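Local coordinates for flavoprotein (Thermotoga maritima, PDB 5V8S) that probably transfers electrons as an FMN-binding oxidoreductase, pairing a metallo-beta-lactamase-like di-iron domain with a flavodoxin-like domain, at residues L187-D192 with V199-P204; L242-K245 with R250-N253. The protein carries 1 engineered substitution. All coordinates share one frame; numbering follows the deposited sequence.

Interaction 1: L187-D192 with V199-P204; sequences LPEILD and VERYLP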
ATOM      1  N   LEU A 187     -19.203  14.166   3.459  1.00 22.49           N
ATOM      2  CA  LEU A 187     -19.817  15.132   4.357  1.00 24.17           C
ATOM      3  C   LEU A 187     -20.817  15.981   3.588  1.00 27.89           C
ATOM      4  O   LEU A 187     -20.510  17.126   3.231  1.00 28.69           O
ATOM      5  CB  LEU A 187     -18.732  16.019   4.957  1.00 23.70           C
ATOM      6  CG  LEU A 187     -17.632  15.263   5.702  1.00 22.75           C
ATOM      7  CD1 LEU A 187     -16.508  16.225   6.103  1.00 23.15           C
ATOM      8  CD2 LEU A 187     -18.211  14.511   6.901  1.00 23.04           C
ATOM      9  N   PRO A 188     -22.017  15.465   3.323  1.00 29.06           N
ATOM     10  CA  PRO A 188     -22.948  16.180   2.455  1.00 30.48           C
ATOM     11  C   PRO A 188     -23.409  17.478   3.090  1.00 31.42           C
ATOM     12  O   PRO A 188     -23.445  17.640   4.312  1.00 29.90           O
ATOM     13  CB  PRO A 188     -24.114  15.196   2.294  1.00 31.16           C
ATOM     14  CG  PRO A 188     -23.613  13.890   2.786  1.00 32.16           C
ATOM     15  CD  PRO A 188     -22.583  14.192   3.796  1.00 30.69           C
ATOM     16  N   GLU A 189     -23.818  18.394   2.224  1.00 32.68           N
ATOM     17  CA  GLU A 189     -24.169  19.747   2.617  1.00 37.10           C
ATOM     18  C   GLU A 189     -25.549  19.845   3.263  1.00 32.55           C
ATOM     19  O   GLU A 189     -26.014  20.961   3.509  1.00 32.50           O
ATOM     20  CB  GLU A 189     -24.109  20.665   1.386  1.00 45.64           C
ATOM     21  CG  GLU A 189     -23.048  20.272   0.334  1.00 53.53           C
ATOM     22  CD  GLU A 189     -22.760  21.395  -0.668  1.00 60.13           C
ATOM     23  OE1 GLU A 189     -22.639  21.108  -1.883  1.00 62.54           O
ATOM     24  OE2 GLU A 189     -22.660  22.569  -0.242  1.00 62.01           O
ATOM     25  N   ILE A 190     -26.216  18.724   3.533  1.00 28.60           N
ATOM     26  CA  ILE A 190     -27.507  18.710   4.224  1.00 26.56           C
ATOM     27  C   ILE A 190     -27.576  17.431   5.051  1.00 24.43           C
ATOM     28  O   ILE A 190     -26.727  16.549   4.934  1.00 24.74           O
ATOM     29  CB  ILE A 190     -28.717  18.866   3.270  1.00 30.53           C
ATOM     30  CG1 ILE A 190     -28.835  17.699   2.299  1.00 32.26           C
ATOM     31  CG2 ILE A 190     -28.636  20.198   2.505  1.00 32.12           C
ATOM     32  CD1 ILE A 190     -30.200  17.736   1.548  1.00 32.96           C
ATOM     33  N   LEU A 191     -28.589  17.338   5.919  1.00 23.43           N
ATOM     34  CA  LEU A 191     -28.689  16.198   6.827  1.00 21.75           C
ATOM     35  C   LEU A 191     -29.341  14.980   6.194  1.00 23.17           C
ATOM     36  O   LEU A 191     -29.033  13.844   6.587  1.00 22.72           O
ATOM     37  CB  LEU A 191     -29.509  16.557   8.077  1.00 23.42           C
ATOM     38  CG  LEU A 191     -28.886  17.513   9.082  1.00 24.51           C
ATOM     39  CD1 LEU A 191     -29.892  17.895  10.156  1.00 25.89           C
ATOM     40  CD2 LEU A 191     -27.694  16.847   9.703  1.00 23.86           C
ATOM     41  N   ASP A 192     -30.307  15.182   5.296  1.00 23.85           N
ATOM     42  CA  ASP A 192     -31.186  14.085   4.904  1.00 24.51           C
ATOM     43  C   ASP A 192     -31.237  13.886   3.395  1.00 23.92           C
ATOM     44  O   ASP A 192     -30.445  14.481   2.653  1.00 26.35           O
ATOM     45  CB  ASP A 192     -32.592  14.285   5.480  1.00 27.37           C
ATOM     46  CG  ASP A 192     -33.358  15.416   4.816  1.00 30.36           C
ATOM     47  OD1 ASP A 192     -32.758  16.178   4.035  1.00 31.76           O
ATOM     48  OD2 ASP A 192     -34.571  15.549   5.089  1.00 33.78           O
ATOM     49  N   VAL A 199     -28.342  13.175  -3.195  1.00 23.77           N
ATOM     50  CA  VAL A 199     -28.449  11.721  -3.094  1.00 24.55           C
ATOM     51  C   VAL A 199     -27.617  11.045  -4.177  1.00 25.96           C
ATOM     52  O   VAL A 199     -26.888  10.080  -3.911  1.00 24.74           O
ATOM     53  CB  VAL A 199     -29.921  11.280  -3.136  1.00 23.61           C
ATOM     54  CG1 VAL A 199     -30.020   9.774  -3.333  1.00 23.51           C
ATOM     55  CG2 VAL A 199     -30.631  11.705  -1.864  1.00 23.94           C
ATOM     56  N   GLU A 200     -27.702  11.548  -5.419  1.00 26.69           N
ATOM     57  CA  GLU A 200     -26.976  10.914  -6.518  1.00 27.94           C
ATOM     58  C   GLU A 200     -25.470  11.012  -6.331  1.00 27.86           C
ATOM     59  O   GLU A 200     -24.746  10.062  -6.641  1.00 29.33           O
ATOM     60  CB  GLU A 200     -27.387  11.527  -7.856  1.00 31.34           C
ATOM     61  CG  GLU A 200     -28.799  11.132  -8.249  1.00 35.73           C
ATOM     62  CD  GLU A 200     -29.287  11.808  -9.520  1.00 39.61           C
ATOM     63  OE1 GLU A 200     -28.447  12.136 -10.380  1.00 42.11           O
ATOM     64  OE2 GLU A 200     -30.518  12.007  -9.660  1.00 40.66           O
ATOM     65  N   ARG A 201     -24.965  12.154  -5.859  1.00 27.04           N
ATOM     66  CA  ARG A 201     -23.543  12.281  -5.578  1.00 26.65           C
ATOM     67  C   ARG A 201     -23.129  11.417  -4.396  1.00 24.43           C
ATOM     68  O   ARG A 201     -21.975  11.011  -4.312  1.00 26.00           O
ATOM     69  CB  ARG A 201     -23.257  13.756  -5.316  1.00 30.46           C
ATOM     70  CG  ARG A 201     -21.953  14.115  -4.763  1.00 37.55           C
ATOM     71  CD  ARG A 201     -21.861  15.642  -4.572  1.00 43.22           C
ATOM     72  NE  ARG A 201     -22.954  16.386  -5.218  1.00 48.01           N
ATOM     73  CZ  ARG A 201     -23.655  17.354  -4.631  1.00 51.20           C
ATOM     74  NH1 ARG A 201     -23.381  17.739  -3.381  1.00 52.20           N
ATOM     75  NH2 ARG A 201     -24.629  17.949  -5.306  1.00 51.96           N
ATOM     76  N   TYR A 202     -24.046  11.172  -3.453  1.00 23.41           N
ATOM     77  CA  TYR A 202     -23.727  10.472  -2.212  1.00 21.86           C
ATOM     78  C   TYR A 202     -23.605   8.962  -2.409  1.00 22.44           C
ATOM     79  O   TYR A 202     -22.750   8.325  -1.787  1.00 21.58           O
ATOM     80  CB  TYR A 202     -24.804  10.807  -1.176  1.00 21.09           C
ATOM     81  CG  TYR A 202     -24.681  10.079   0.147  1.00 20.82           C
ATOM     82  CD1 TYR A 202     -23.547  10.204   0.940  1.00 20.97           C
ATOM     83  CD2 TYR A 202     -25.730   9.297   0.637  1.00 20.78           C
ATOM     84  CE1 TYR A 202     -23.443   9.563   2.149  1.00 20.98           C
ATOM     85  CE2 TYR A 202     -25.632   8.644   1.868  1.00 20.61           C
ATOM     86  CZ  TYR A 202     -24.473   8.778   2.609  1.00 19.81           C
ATOM     87  OH  TYR A 202     -24.375   8.148   3.833  1.00 19.97           O
ATOM     88  N   LEU A 203     -24.444   8.361  -3.244  1.00 21.79           N
ATOM     89  CA  LEU A 203     -24.509   6.900  -3.272  1.00 21.03           C
ATOM     90  C   LEU A 203     -23.181   6.229  -3.620  1.00 21.26           C
ATOM     91  O   LEU A 203     -22.875   5.180  -3.024  1.00 22.20           O
ATOM     92  CB  LEU A 203     -25.677   6.428  -4.148  1.00 23.36           C
ATOM     93  CG  LEU A 203     -27.046   6.586  -3.462  1.00 24.25           C
ATOM     94  CD1 LEU A 203     -28.154   6.378  -4.471  1.00 25.75           C
ATOM     95  CD2 LEU A 203     -27.193   5.614  -2.321  1.00 24.98           C
ATOM     96  N   PRO A 204     -22.363   6.739  -4.536  1.00 22.33           N
ATOM     97  CA  PRO A 204     -21.057   6.096  -4.758  1.00 20.73           C
ATOM     98  C   PRO A 204     -20.188   6.080  -3.512  1.00 19.79           C
ATOM     99  O   PRO A 204     -19.400   5.146  -3.322  1.00 20.80           O
ATOM    100  CB  PRO A 204     -20.442   6.921  -5.893  1.00 21.44           C
ATOM    101  CG  PRO A 204     -21.629   7.515  -6.599  1.00 23.51           C
ATOM    102  CD  PRO A 204     -22.642   7.790  -5.530  1.00 22.50           C
TER
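R201 and Y202, neighbours on helix 196-214, reach across to E189 and P188 of the preceding loop, a small worked example of how a loop can meet the helix that follows it by one charged and one apolar touch. In R201 the chain leaves with CG anti to the backbone N (chi1 169°) and bends at chi3, which brings NH1 to 3.8 Å from OE1 of E189. This is a long salt bridge; the two side chains meet at about a right angle, with carboxylate and guanidinium planes 60° apart, so the pair lacks the flat, two-pronged fit of a close ion pair. Next along the helix, CD1 of Y202 lies 4.1 Å from CG of P188, the proline approaching the ring at a slant. The phenol oxygen accepts a hydrogen bond from the backbone N of L242, while R31 of strand 26-34 hydrogen-bonds to the carbonyl oxygens of P188 and I190. All this lies within the lactamase-like domain, the side chain of Y202 being about 11 Å from the bound mu-oxo-diiron. Between two exposed side chains the charge pair is probably a weak, solvent-screened attraction, whereas the buried proline and tyrosine supply apolar contact.

Interaction 2: L242-K245 with R250-N253; sequences LIWK and RLLN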
ATOM      1  N   LEU A 242     -25.810  10.456   5.468  1.00 19.75           N
ATOM      2  CA  LEU A 242     -27.152  11.004   5.394  1.00 20.07           C
ATOM      3  C   LEU A 242     -28.150  10.180   6.199  1.00 20.68           C
ATOM      4  O   LEU A 242     -28.043   8.955   6.321  1.00 21.47           O
ATOM      5  CB  LEU A 242     -27.606  10.999   3.943  1.00 21.10           C
ATOM      6  CG  LEU A 242     -27.056  12.063   2.991  1.00 24.78           C
ATOM      7  CD1 LEU A 242     -27.884  12.014   1.722  1.00 25.75           C
ATOM      8  CD2 LEU A 242     -27.069  13.475   3.601  1.00 24.76           C
ATOM      9  N   ILE A 243     -29.176  10.881   6.689  1.00 21.60           N
ATOM     10  CA  ILE A 243     -30.387  10.288   7.245  1.00 21.20           C
ATOM     11  C   ILE A 243     -31.386  10.145   6.111  1.00 21.36           C
ATOM     12  O   ILE A 243     -31.451  11.007   5.226  1.00 22.39           O
ATOM     13  CB  ILE A 243     -30.942  11.201   8.351  1.00 23.35           C
ATOM     14  CG1 ILE A 243     -29.967  11.240   9.518  1.00 23.71           C
ATOM     15  CG2 ILE A 243     -32.340  10.779   8.793  1.00 26.37           C
ATOM     16  CD1 ILE A 243     -30.127  12.463  10.360  1.00 26.31           C
ATOM     17  N   TRP A 244     -32.170   9.074   6.136  1.00 20.34           N
ATOM     18  CA  TRP A 244     -33.136   8.789   5.077  1.00 21.43           C
ATOM     19  C   TRP A 244     -34.547   8.854   5.652  1.00 22.57           C
ATOM     20  O   TRP A 244     -35.006   7.914   6.305  1.00 22.61           O
ATOM     21  CB  TRP A 244     -32.833   7.441   4.433  1.00 21.44           C
ATOM     22  CG  TRP A 244     -31.489   7.436   3.761  1.00 21.87           C
ATOM     23  CD1 TRP A 244     -30.256   7.430   4.367  1.00 22.43           C
ATOM     24  CD2 TRP A 244     -31.236   7.470   2.348  1.00 22.45           C
ATOM     25  NE1 TRP A 244     -29.266   7.444   3.411  1.00 23.17           N
ATOM     26  CE2 TRP A 244     -29.841   7.461   2.168  1.00 22.54           C
ATOM     27  CE3 TRP A 244     -32.057   7.482   1.223  1.00 22.82           C
ATOM     28  CZ2 TRP A 244     -29.254   7.478   0.903  1.00 23.59           C
ATOM     29  CZ3 TRP A 244     -31.474   7.504  -0.033  1.00 23.37           C
ATOM     30  CH2 TRP A 244     -30.086   7.495  -0.182  1.00 24.18           C
ATOM     31  N   LYS A 245     -35.215   9.974   5.408  1.00 24.28           N
ATOM     32  CA  LYS A 245     -36.595  10.191   5.818  1.00 25.59           C
ATOM     33  C   LYS A 245     -37.588  10.126   4.671  1.00 26.96           C
ATOM     34  O   LYS A 245     -38.750   9.778   4.890  1.00 29.39           O
ATOM     35  CB  LYS A 245     -36.713  11.563   6.496  1.00 26.77           C
ATOM     36  CG  LYS A 245     -36.128  11.600   7.899  1.00 29.65           C
ATOM     37  CD  LYS A 245     -35.948  13.030   8.423  1.00 30.96           C
ATOM     38  CE  LYS A 245     -37.259  13.760   8.595  1.00 33.41           C
ATOM     39  NZ  LYS A 245     -37.044  15.148   9.130  1.00 34.90           N
ATOM     40  N   ARG A 250     -34.820   3.151  -0.832  1.00 25.35           N
ATOM     41  CA  ARG A 250     -33.817   3.352  -1.874  1.00 24.80           C
ATOM     42  C   ARG A 250     -32.433   2.992  -1.353  1.00 23.86           C
ATOM     43  O   ARG A 250     -31.618   2.397  -2.072  1.00 24.31           O
ATOM     44  CB  ARG A 250     -33.837   4.808  -2.341  1.00 25.14           C
ATOM     45  CG  ARG A 250     -32.894   5.113  -3.484  1.00 26.70           C
ATOM     46  CD  ARG A 250     -33.060   6.565  -3.915  1.00 28.17           C
ATOM     47  NE  ARG A 250     -32.190   6.939  -5.015  1.00 29.19           N
ATOM     48  CZ  ARG A 250     -32.179   8.140  -5.576  1.00 31.44           C
ATOM     49  NH1 ARG A 250     -33.007   9.086  -5.151  1.00 32.91           N
ATOM     50  NH2 ARG A 250     -31.340   8.397  -6.572  1.00 31.13           N
ATOM     51  N   LEU A 251     -32.153   3.359  -0.107  1.00 23.32           N
ATOM     52  CA  LEU A 251     -30.869   3.035   0.490  1.00 22.83           C
ATOM     53  C   LEU A 251     -30.751   1.537   0.742  1.00 22.88           C
ATOM     54  O   LEU A 251     -29.700   0.939   0.471  1.00 22.51           O
ATOM     55  CB  LEU A 251     -30.687   3.835   1.778  1.00 22.53           C
ATOM     56  CG  LEU A 251     -29.459   3.452   2.602  1.00 23.39           C
ATOM     57  CD1 LEU A 251     -28.177   3.927   1.935  1.00 22.85           C
ATOM     58  CD2 LEU A 251     -29.559   3.994   3.991  1.00 26.35           C
ATOM     59  N   LEU A 252     -31.810   0.911   1.263  1.00 23.43           N
ATOM     60  CA  LEU A 252     -31.753  -0.532   1.484  1.00 24.59           C
ATOM     61  C   LEU A 252     -31.557  -1.282   0.167  1.00 25.23           C
ATOM     62  O   LEU A 252     -30.777  -2.241   0.102  1.00 25.35           O
ATOM     63  CB  LEU A 252     -32.993  -1.001   2.255  1.00 26.14           C
ATOM     64  CG  LEU A 252     -33.051  -0.403   3.679  1.00 28.24           C
ATOM     65  CD1 LEU A 252     -34.386  -0.713   4.376  1.00 28.92           C
ATOM     66  CD2 LEU A 252     -31.872  -0.834   4.568  1.00 29.81           C
ATOM     67  N   ASN A 253     -32.250  -0.855  -0.898  1.00 25.00           N
ATOM     68  CA  ASN A 253     -32.060  -1.502  -2.195  1.00 25.26           C
ATOM     69  C   ASN A 253     -30.628  -1.330  -2.683  1.00 23.82           C
ATOM     70  O   ASN A 253     -30.075  -2.236  -3.306  1.00 24.28           O
ATOM     71  CB  ASN A 253     -33.026  -0.942  -3.244  1.00 27.19           C
ATOM     72  CG  ASN A 253     -34.465  -1.289  -2.976  1.00 30.36           C
ATOM     73  OD1 ASN A 253     -34.778  -2.245  -2.269  1.00 30.73           O
ATOM     74  ND2 ASN A 253     -35.354  -0.511  -3.554  1.00 32.47           N
TER
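The first torsions of W244 and L251 set their meeting: the indole leaves with CG anti to its own carbonyl carbon (chi1 -63°), while CG of the leucine points opposite its backbone N (chi1 172°), and the two side chains cross at about a right angle. L251 comes down over one face of the indole. Its CB stands 3.6 Å above the ring plane, over the centre of the bicycle. CD2 sits over the five-membered ring, 3.6 Å from that ring's centroid and 19° off the normal, a CH-pi contact, and is 3.5 Å from both NE1 and CD1 of W244. CD1 of L251 overhangs the NE1-CE2-CZ2 border of the indole, 3.9 Å from both CE2 and CZ2 of W244. The example illustrates how a branched aliphatic chain can cover an aromatic face with its stem and one methyl while the second methyl reaches the border. R250 adds less: its CB is 4.3 Å from CZ3 of W244, meeting the ring obliquely, while its guanidinium turns elsewhere and forms a salt bridge with E196. In the fold, the indole is wedged between two helices, since V199, Y202 and L203 of helix 196-214 also touch it; L251, on helix 248-260, leans in turn on L236 of strand 235-238, to which W244 is joined by backbone hydrogen bonding.

Following the chain from the N terminus, the loop after strand 175-179 leads into helix 196-214, whose early turns come back against it, and interaction 1 closes that short loop. The chain then runs through helix 218-228 and strand 235-238 before the next loop meets helix 248-260, where interaction 2 closes a second, shorter one. The two are in series, neither nested nor crossed, with centres 11 Å apart. They are nevertheless stitched together: L191 O and I243 N are 3.0 Å apart, a probable hydrogen bond between the two loops, and I190 O packs against L242 CD2. Interaction 2 reaches strand 235-238 through L236, while the loop of interaction 1 is held to strand 26-34.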